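Local structure of T9SS C-terminal target domain-containing protein (Bacteroides cellulosilyticus, 5JVK) at residues S286-M291 / W337-G342. The protein is a family 39 glycoside hydrolase that probably cleaves O-glycosidic bonds in carbohydrates. Numbering follows the deposited sequence.
Sequences SIHPYM and WVTEIG
His288, Tyr290 and Glu340 meet at the C-terminal end of a (beta/alpha)8 barrel, the end that carries the active site in this fold, where neighbouring parallel strands 284-287 and 335-341 run out into loops. In clan GH-A, to which family 39 belongs, the nucleophile is a glutamate at the end of the seventh strand. Glu340 lies at the matching place, consistent with that role. The strands are joined by Ile287 N, which donates to Trp337 O at 3.1 Å. Thr339 N returns only a weak bond to Ile287 O. The Glu340 side chain lies over one face of the His288 imidazole. Its CG is anti to the carbonyl carbon (chi1 -66°) and the chain is extended beyond, which lays it along that face. CB sits above the ring centre, 3.6 Å from the centroid, in a CH-pi contact. Further out, the carboxylate is stacked on the ring, the two planes 21° apart. At the ring edge, His288 NE2 donates in plane to Thr339 OG1 at 2.9 Å. Thr339 OG1 also bonds Glu219, as Ser286 OG does, and His288 ND1 bonds Glu223. An alanine in place of His288 would probably leave Glu340 without the flat surface it packs on, and Glu223 and Thr339 without their imidazole partner. The Tyr290 hydroxyl donates to Glu340 OE1 at 2.7 Å. It meets the anti side of the carboxylate, 27° out of its plane, with the phenol ring nearly perpendicular to that plane. Arg134 forms a salt bridge with the other oxygen, OE2, so both carboxylate oxygens are gripped. On the outer side of the barrel, Pro289 CD packs on Val338 CG1 at 3.7 Å, and helix 312-325 touches both residues through Trp316. Past Pro289, one water accepts from Met291 N and donates to Gly342 O at 2.9 Å.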
loop_
_atom_site.group_PDB
_atom_site.type_symbol
_atom_site.label_atom_id
_atom_site.label_comp_id
_atom_site.label_asym_id
_atom_site.label_seq_id
_atom_site.Cartn_x
_atom_site.Cartn_y
_atom_site.Cartn_z
ATOM N N SER A 286 1.006 -16.171 0.440
ATOM C CA SER A 286 0.442 -14.870 0.097
ATOM C C SER A 286 -0.899 -14.970 -0.626
ATOM O O SER A 286 -1.167 -15.952 -1.326
ATOM C CB SER A 286 1.427 -14.066 -0.754
ATOM O OG SER A 286 1.710 -14.724 -1.974
ATOM N N ILE A 287 -1.721 -13.935 -0.446
ATOM C CA ILE A 287 -3.007 -13.793 -1.135
ATOM C C ILE A 287 -3.115 -12.420 -1.803
ATOM O O ILE A 287 -2.499 -11.453 -1.352
ATOM C CB ILE A 287 -4.207 -13.999 -0.182
ATOM C CG1 ILE A 287 -4.129 -13.071 1.038
ATOM C CG2 ILE A 287 -4.275 -15.452 0.267
ATOM C CD1 ILE A 287 -5.468 -12.839 1.694
ATOM N N HIS A 288 -3.907 -12.351 -2.871
ATOM C CA HIS A 288 -4.207 -11.107 -3.580
ATOM C C HIS A 288 -5.723 -10.867 -3.530
ATOM O O HIS A 288 -6.397 -10.952 -4.559
ATOM C CB HIS A 288 -3.737 -11.200 -5.041
ATOM C CG HIS A 288 -2.251 -11.120 -5.221
ATOM N ND1 HIS A 288 -1.669 -10.995 -6.462
ATOM C CD2 HIS A 288 -1.231 -11.124 -4.329
ATOM C CE1 HIS A 288 -0.356 -10.947 -6.331
ATOM N NE2 HIS A 288 -0.064 -11.018 -5.047
ATOM N N PRO A 289 -6.274 -10.570 -2.336
ATOM C CA PRO A 289 -7.730 -10.549 -2.173
ATOM C C PRO A 289 -8.378 -9.258 -2.690
ATOM O O PRO A 289 -8.860 -8.441 -1.906
ATOM C CB PRO A 289 -7.889 -10.690 -0.656
ATOM C CG PRO A 289 -6.736 -9.909 -0.126
ATOM C CD PRO A 289 -5.599 -10.196 -1.078
ATOM N N TYR A 290 -8.392 -9.087 -4.008
ATOM C CA TYR A 290 -8.989 -7.905 -4.627
ATOM C C TYR A 290 -10.508 -7.938 -4.464
ATOM O O TYR A 290 -11.151 -8.921 -4.832
ATOM C CB TYR A 290 -8.632 -7.814 -6.116
ATOM C CG TYR A 290 -7.233 -7.307 -6.395
ATOM C CD1 TYR A 290 -6.979 -5.942 -6.493
ATOM C CD2 TYR A 290 -6.163 -8.189 -6.585
ATOM C CE1 TYR A 290 -5.705 -5.464 -6.761
ATOM C CE2 TYR A 290 -4.884 -7.718 -6.855
ATOM C CZ TYR A 290 -4.662 -6.352 -6.941
ATOM O OH TYR A 290 -3.406 -5.856 -7.203
ATOM N N MET A 291 -11.065 -6.861 -3.910
ATOM C CA MET A 291 -12.509 -6.706 -3.734
ATOM C C MET A 291 -13.087 -5.568 -4.578
ATOM O O MET A 291 -14.271 -5.247 -4.452
ATOM C CB MET A 291 -12.810 -6.450 -2.263
ATOM C CG MET A 291 -12.367 -7.577 -1.346
ATOM S SD MET A 291 -12.071 -7.001 0.329
ATOM C CE MET A 291 -11.144 -8.392 0.974
ATOM N N TRP A 337 0.660 -13.262 4.064
ATOM C CA TRP A 337 1.095 -11.970 3.537
ATOM C C TRP A 337 0.133 -11.480 2.459
ATOM O O TRP A 337 -0.068 -12.159 1.459
ATOM C CB TRP A 337 2.505 -12.105 2.966
ATOM C CG TRP A 337 3.517 -12.435 4.014
ATOM C CD1 TRP A 337 3.749 -13.658 4.575
ATOM C CD2 TRP A 337 4.428 -11.526 4.643
ATOM N NE1 TRP A 337 4.752 -13.568 5.512
ATOM C CE2 TRP A 337 5.187 -12.271 5.573
ATOM C CE3 TRP A 337 4.679 -10.154 4.507
ATOM C CZ2 TRP A 337 6.183 -11.691 6.364
ATOM C CZ3 TRP A 337 5.671 -9.576 5.298
ATOM C CH2 TRP A 337 6.408 -10.346 6.215
ATOM N N VAL A 338 -0.460 -10.305 2.658
ATOM C CA VAL A 338 -1.374 -9.728 1.667
ATOM C C VAL A 338 -0.531 -8.916 0.680
ATOM O O VAL A 338 -0.439 -7.692 0.769
ATOM C CB VAL A 338 -2.484 -8.888 2.338
ATOM C CG1 VAL A 338 -3.494 -8.395 1.308
ATOM C CG2 VAL A 338 -3.169 -9.708 3.428
ATOM N N THR A 339 0.093 -9.625 -0.257
ATOM C CA THR A 339 1.116 -9.039 -1.130
ATOM C C THR A 339 0.568 -8.149 -2.251
ATOM O O THR A 339 1.327 -7.398 -2.856
ATOM C CB THR A 339 2.049 -10.118 -1.721
ATOM O OG1 THR A 339 1.291 -11.062 -2.487
ATOM C CG2 THR A 339 2.796 -10.838 -0.602
ATOM N N GLU A 340 -0.733 -8.235 -2.528
ATOM C CA GLU A 340 -1.428 -7.207 -3.310
ATOM C C GLU A 340 -2.856 -7.017 -2.809
ATOM O O GLU A 340 -3.588 -7.986 -2.616
ATOM C CB GLU A 340 -1.490 -7.551 -4.802
ATOM C CG GLU A 340 -0.158 -7.583 -5.537
ATOM C CD GLU A 340 -0.308 -7.809 -7.035
ATOM O OE1 GLU A 340 -1.427 -7.662 -7.580
ATOM O OE2 GLU A 340 0.706 -8.151 -7.675
ATOM N N ILE A 341 -3.238 -5.763 -2.597
ATOM C CA ILE A 341 -4.642 -5.389 -2.476
ATOM C C ILE A 341 -4.760 -3.941 -2.938
ATOM O O ILE A 341 -3.865 -3.139 -2.683
ATOM C CB ILE A 341 -5.187 -5.598 -1.042
ATOM C CG1 ILE A 341 -6.697 -5.338 -0.995
ATOM C CG2 ILE A 341 -4.459 -4.721 -0.027
ATOM C CD1 ILE A 341 -7.353 -5.774 0.298
ATOM N N GLY A 342 -5.839 -3.614 -3.640
ATOM C CA GLY A 342 -6.013 -2.260 -4.135
ATOM C C GLY A 342 -7.304 -2.007 -4.879
ATOM O O GLY A 342 -8.029 -2.935 -5.233
HETATM O O HOH W 1 -9.486 -4.568 -3.405
#